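Long-range contact in extracellular solute-binding protein, family 3 (Methylophaga aminisulfidivorans MP, PDB 5SV6), which is of unknown function but has a periplasmic binding protein-like architecture and is encoded by mxaJ, a gene probably linked to methanol dehydrogenase: residues Tyr124-Pro133 with Asp210-Ala219. Residues are numbered along the deposited sequence; the frame is centred on the assembly and turned at random.
Sequences YKSGYAFIYP and DIAHIWAPEA
Phe130 and His213 face each other as a non-hydrogen-bonded pair of antiparallel strands, and the imidazole turns its edge to the phenyl ring: His213 CD2 stands 3.5 Å above the centre of the Phe130 face, with the planes at 52°. The CG of His213 lies anti to its backbone N (chi1 -172°), which swings the ring across toward strand 124-133, so that CE1 comes within 3.3 Å of Tyr128 CB. Both imidazole nitrogens are satisfied, ND1 by Ser162 and NE2 by Ser235, fixing the ring's rotation, while Trp143 meets both rings edge-to-face. On the other side of the sheet, Ile131 CD1 reaches Ala219 CB at 3.6 Å, and helix 197-206 covers Ala212 and Ile214. Paired backbone bonds at Ala129-Ile214 and Ile131-Ala212 set the register, and Ala216 N to Gly127 O (3.0 Å) carries the pairing into the start of helix 216-224. The two strands are neighbours in the central sheet of an alpha/beta lobe, and the second leads straight into that helix, consistent with the two-lobed periplasmic binding protein fold. Tyr128, though partly exposed, is packed tightly too: its ring lies over Trp215 CB, 4.0 Å from the ring centroid to that carbon, yet meets the indole obliquely at 53°. An alanine in place of Tyr128 would be likely to uncover Trp215 CB and one flank of the indole, leaving that ring freer to shift. Contact thins only at Tyr124, whose ring edge meets Pro217 CG at 4.0 Å; a water bridges Tyr124 OH (2.6 Å) and Trp215 NE1 (2.8 Å), lying in the indole plane at its edge, while Pro217 CD sits over one indole face.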
# COMPACT_ATOMS: atom_id res chain seq x y z
N TYR A 124 7.72 9.15 -2.94
CA TYR A 124 7.08 8.69 -4.18
C TYR A 124 5.59 8.90 -4.18
O TYR A 124 4.99 9.22 -3.16
CB TYR A 124 7.40 7.21 -4.51
CG TYR A 124 6.83 6.15 -3.57
CD1 TYR A 124 5.85 5.26 -4.00
CD2 TYR A 124 7.29 6.02 -2.27
CE1 TYR A 124 5.34 4.28 -3.16
CE2 TYR A 124 6.80 5.04 -1.42
CZ TYR A 124 5.83 4.17 -1.87
OH TYR A 124 5.35 3.19 -1.02
N LYS A 125 4.99 8.68 -5.34
CA LYS A 125 3.54 8.72 -5.47
C LYS A 125 3.11 7.48 -6.27
O LYS A 125 3.73 7.13 -7.28
CB LYS A 125 3.12 10.01 -6.18
CG LYS A 125 1.60 10.26 -6.29
CD LYS A 125 1.36 11.56 -7.08
CE LYS A 125 -0.13 11.86 -7.23
NZ LYS A 125 -0.35 13.17 -7.88
N SER A 126 2.08 6.80 -5.80
CA SER A 126 1.55 5.68 -6.57
C SER A 126 0.04 5.70 -6.49
O SER A 126 -0.55 6.65 -5.99
CB SER A 126 2.14 4.35 -6.08
OG SER A 126 1.91 3.33 -7.04
N GLY A 127 -0.61 4.66 -7.01
CA GLY A 127 -2.06 4.63 -6.98
C GLY A 127 -2.62 3.23 -6.87
O GLY A 127 -1.91 2.24 -7.03
N TYR A 128 -3.92 3.17 -6.57
CA TYR A 128 -4.68 1.94 -6.65
C TYR A 128 -4.76 1.58 -8.13
O TYR A 128 -4.73 2.46 -8.98
CB TYR A 128 -6.09 2.14 -6.05
CG TYR A 128 -6.03 2.14 -4.55
CD1 TYR A 128 -5.64 3.27 -3.85
CD2 TYR A 128 -6.32 0.99 -3.83
CE1 TYR A 128 -5.54 3.27 -2.48
CE2 TYR A 128 -6.23 0.97 -2.45
CZ TYR A 128 -5.84 2.11 -1.78
OH TYR A 128 -5.74 2.10 -0.41
N ALA A 129 -4.82 0.28 -8.43
CA ALA A 129 -4.78 -0.18 -9.82
C ALA A 129 -5.71 -1.36 -10.07
O ALA A 129 -5.87 -2.22 -9.21
CB ALA A 129 -3.34 -0.57 -10.21
N PHE A 130 -6.30 -1.39 -11.26
CA PHE A 130 -7.05 -2.54 -11.74
C PHE A 130 -6.10 -3.62 -12.20
O PHE A 130 -5.15 -3.36 -12.93
CB PHE A 130 -7.95 -2.14 -12.91
CG PHE A 130 -8.95 -1.10 -12.56
CD1 PHE A 130 -10.15 -1.45 -11.94
CD2 PHE A 130 -8.70 0.24 -12.82
CE1 PHE A 130 -11.07 -0.49 -11.59
CE2 PHE A 130 -9.62 1.21 -12.48
CZ PHE A 130 -10.81 0.84 -11.87
N ILE A 131 -6.35 -4.85 -11.75
CA ILE A 131 -5.49 -5.97 -12.06
C ILE A 131 -6.34 -7.10 -12.62
O ILE A 131 -7.23 -7.61 -11.94
CB ILE A 131 -4.72 -6.43 -10.81
CG1 ILE A 131 -3.74 -5.33 -10.38
CG2 ILE A 131 -4.00 -7.75 -11.08
CD1 ILE A 131 -3.20 -5.48 -8.95
N TYR A 132 -6.08 -7.49 -13.87
CA TYR A 132 -6.91 -8.46 -14.57
C TYR A 132 -6.10 -9.24 -15.61
O TYR A 132 -4.98 -8.84 -15.94
CB TYR A 132 -8.12 -7.75 -15.22
CG TYR A 132 -7.78 -6.58 -16.11
CD1 TYR A 132 -7.63 -5.31 -15.59
CD2 TYR A 132 -7.64 -6.75 -17.48
CE1 TYR A 132 -7.32 -4.23 -16.40
CE2 TYR A 132 -7.33 -5.68 -18.31
CZ TYR A 132 -7.18 -4.43 -17.76
OH TYR A 132 -6.88 -3.35 -18.58
N PRO A 133 -6.64 -10.37 -16.12
CA PRO A 133 -5.80 -11.16 -17.03
C PRO A 133 -5.53 -10.44 -18.34
O PRO A 133 -6.43 -9.81 -18.89
CB PRO A 133 -6.64 -12.42 -17.28
CG PRO A 133 -7.54 -12.52 -16.10
CD PRO A 133 -7.88 -11.08 -15.78
N ASP A 210 -12.99 -11.78 -10.93
CA ASP A 210 -12.98 -11.19 -12.27
C ASP A 210 -11.86 -10.17 -12.38
O ASP A 210 -11.28 -9.97 -13.45
CB ASP A 210 -14.31 -10.50 -12.54
CG ASP A 210 -15.45 -11.48 -12.62
OD1 ASP A 210 -15.32 -12.46 -13.37
OD2 ASP A 210 -16.47 -11.27 -11.93
N ILE A 211 -11.55 -9.52 -11.26
CA ILE A 211 -10.62 -8.39 -11.26
C ILE A 211 -10.26 -8.01 -9.84
O ILE A 211 -11.00 -8.31 -8.90
CB ILE A 211 -11.26 -7.16 -11.97
CG1 ILE A 211 -10.20 -6.12 -12.34
CG2 ILE A 211 -12.38 -6.57 -11.11
CD1 ILE A 211 -10.74 -5.00 -13.23
N ALA A 212 -9.10 -7.38 -9.67
CA ALA A 212 -8.74 -6.83 -8.37
C ALA A 212 -8.53 -5.34 -8.54
O ALA A 212 -8.23 -4.86 -9.63
CB ALA A 212 -7.46 -7.48 -7.82
N HIS A 213 -8.71 -4.61 -7.45
CA HIS A 213 -8.36 -3.19 -7.43
C HIS A 213 -7.62 -3.00 -6.13
O HIS A 213 -8.21 -3.08 -5.05
CB HIS A 213 -9.61 -2.31 -7.52
CG HIS A 213 -9.32 -0.86 -7.70
ND1 HIS A 213 -9.42 0.06 -6.67
CD2 HIS A 213 -8.93 -0.16 -8.79
CE1 HIS A 213 -9.11 1.26 -7.12
NE2 HIS A 213 -8.80 1.16 -8.40
N ILE A 214 -6.31 -2.78 -6.24
CA ILE A 214 -5.38 -2.92 -5.12
C ILE A 214 -4.39 -1.77 -5.17
O ILE A 214 -4.00 -1.34 -6.25
CB ILE A 214 -4.53 -4.23 -5.25
CG1 ILE A 214 -5.42 -5.45 -5.45
CG2 ILE A 214 -3.62 -4.44 -4.03
CD1 ILE A 214 -6.40 -5.62 -4.32
N TRP A 215 -3.98 -1.29 -4.00
CA TRP A 215 -2.89 -0.31 -3.90
C TRP A 215 -1.65 -0.91 -4.57
O TRP A 215 -1.16 -1.96 -4.17
CB TRP A 215 -2.62 0.00 -2.41
CG TRP A 215 -1.45 0.89 -2.11
CD1 TRP A 215 -0.36 0.57 -1.34
CD2 TRP A 215 -1.26 2.25 -2.52
NE1 TRP A 215 0.49 1.65 -1.24
CE2 TRP A 215 -0.03 2.69 -1.97
CE3 TRP A 215 -2.00 3.14 -3.30
CZ2 TRP A 215 0.47 3.97 -2.19
CZ3 TRP A 215 -1.51 4.42 -3.51
CH2 TRP A 215 -0.28 4.82 -2.95
N ALA A 216 -1.15 -0.24 -5.61
CA ALA A 216 -0.13 -0.85 -6.47
C ALA A 216 1.16 -1.30 -5.77
O ALA A 216 1.66 -2.38 -6.07
CB ALA A 216 0.16 0.03 -7.70
N PRO A 217 1.70 -0.50 -4.83
CA PRO A 217 2.90 -1.00 -4.14
C PRO A 217 2.71 -2.35 -3.42
O PRO A 217 3.68 -3.11 -3.30
CB PRO A 217 3.21 0.13 -3.15
CG PRO A 217 2.73 1.35 -3.85
CD PRO A 217 1.45 0.92 -4.53
N GLU A 218 1.49 -2.64 -2.97
CA GLU A 218 1.16 -3.91 -2.31
C GLU A 218 1.12 -5.08 -3.28
O GLU A 218 1.35 -6.22 -2.89
CB GLU A 218 -0.23 -3.82 -1.69
CG GLU A 218 -0.24 -3.67 -0.22
CD GLU A 218 -1.57 -3.15 0.28
OE1 GLU A 218 -2.63 -3.54 -0.27
OE2 GLU A 218 -1.54 -2.33 1.22
N ALA A 219 0.77 -4.80 -4.53
CA ALA A 219 0.50 -5.86 -5.49
C ALA A 219 1.64 -6.11 -6.45
O ALA A 219 1.75 -7.20 -7.00
CB ALA A 219 -0.77 -5.55 -6.27
O HOH W 1 3.05 2.18 -0.19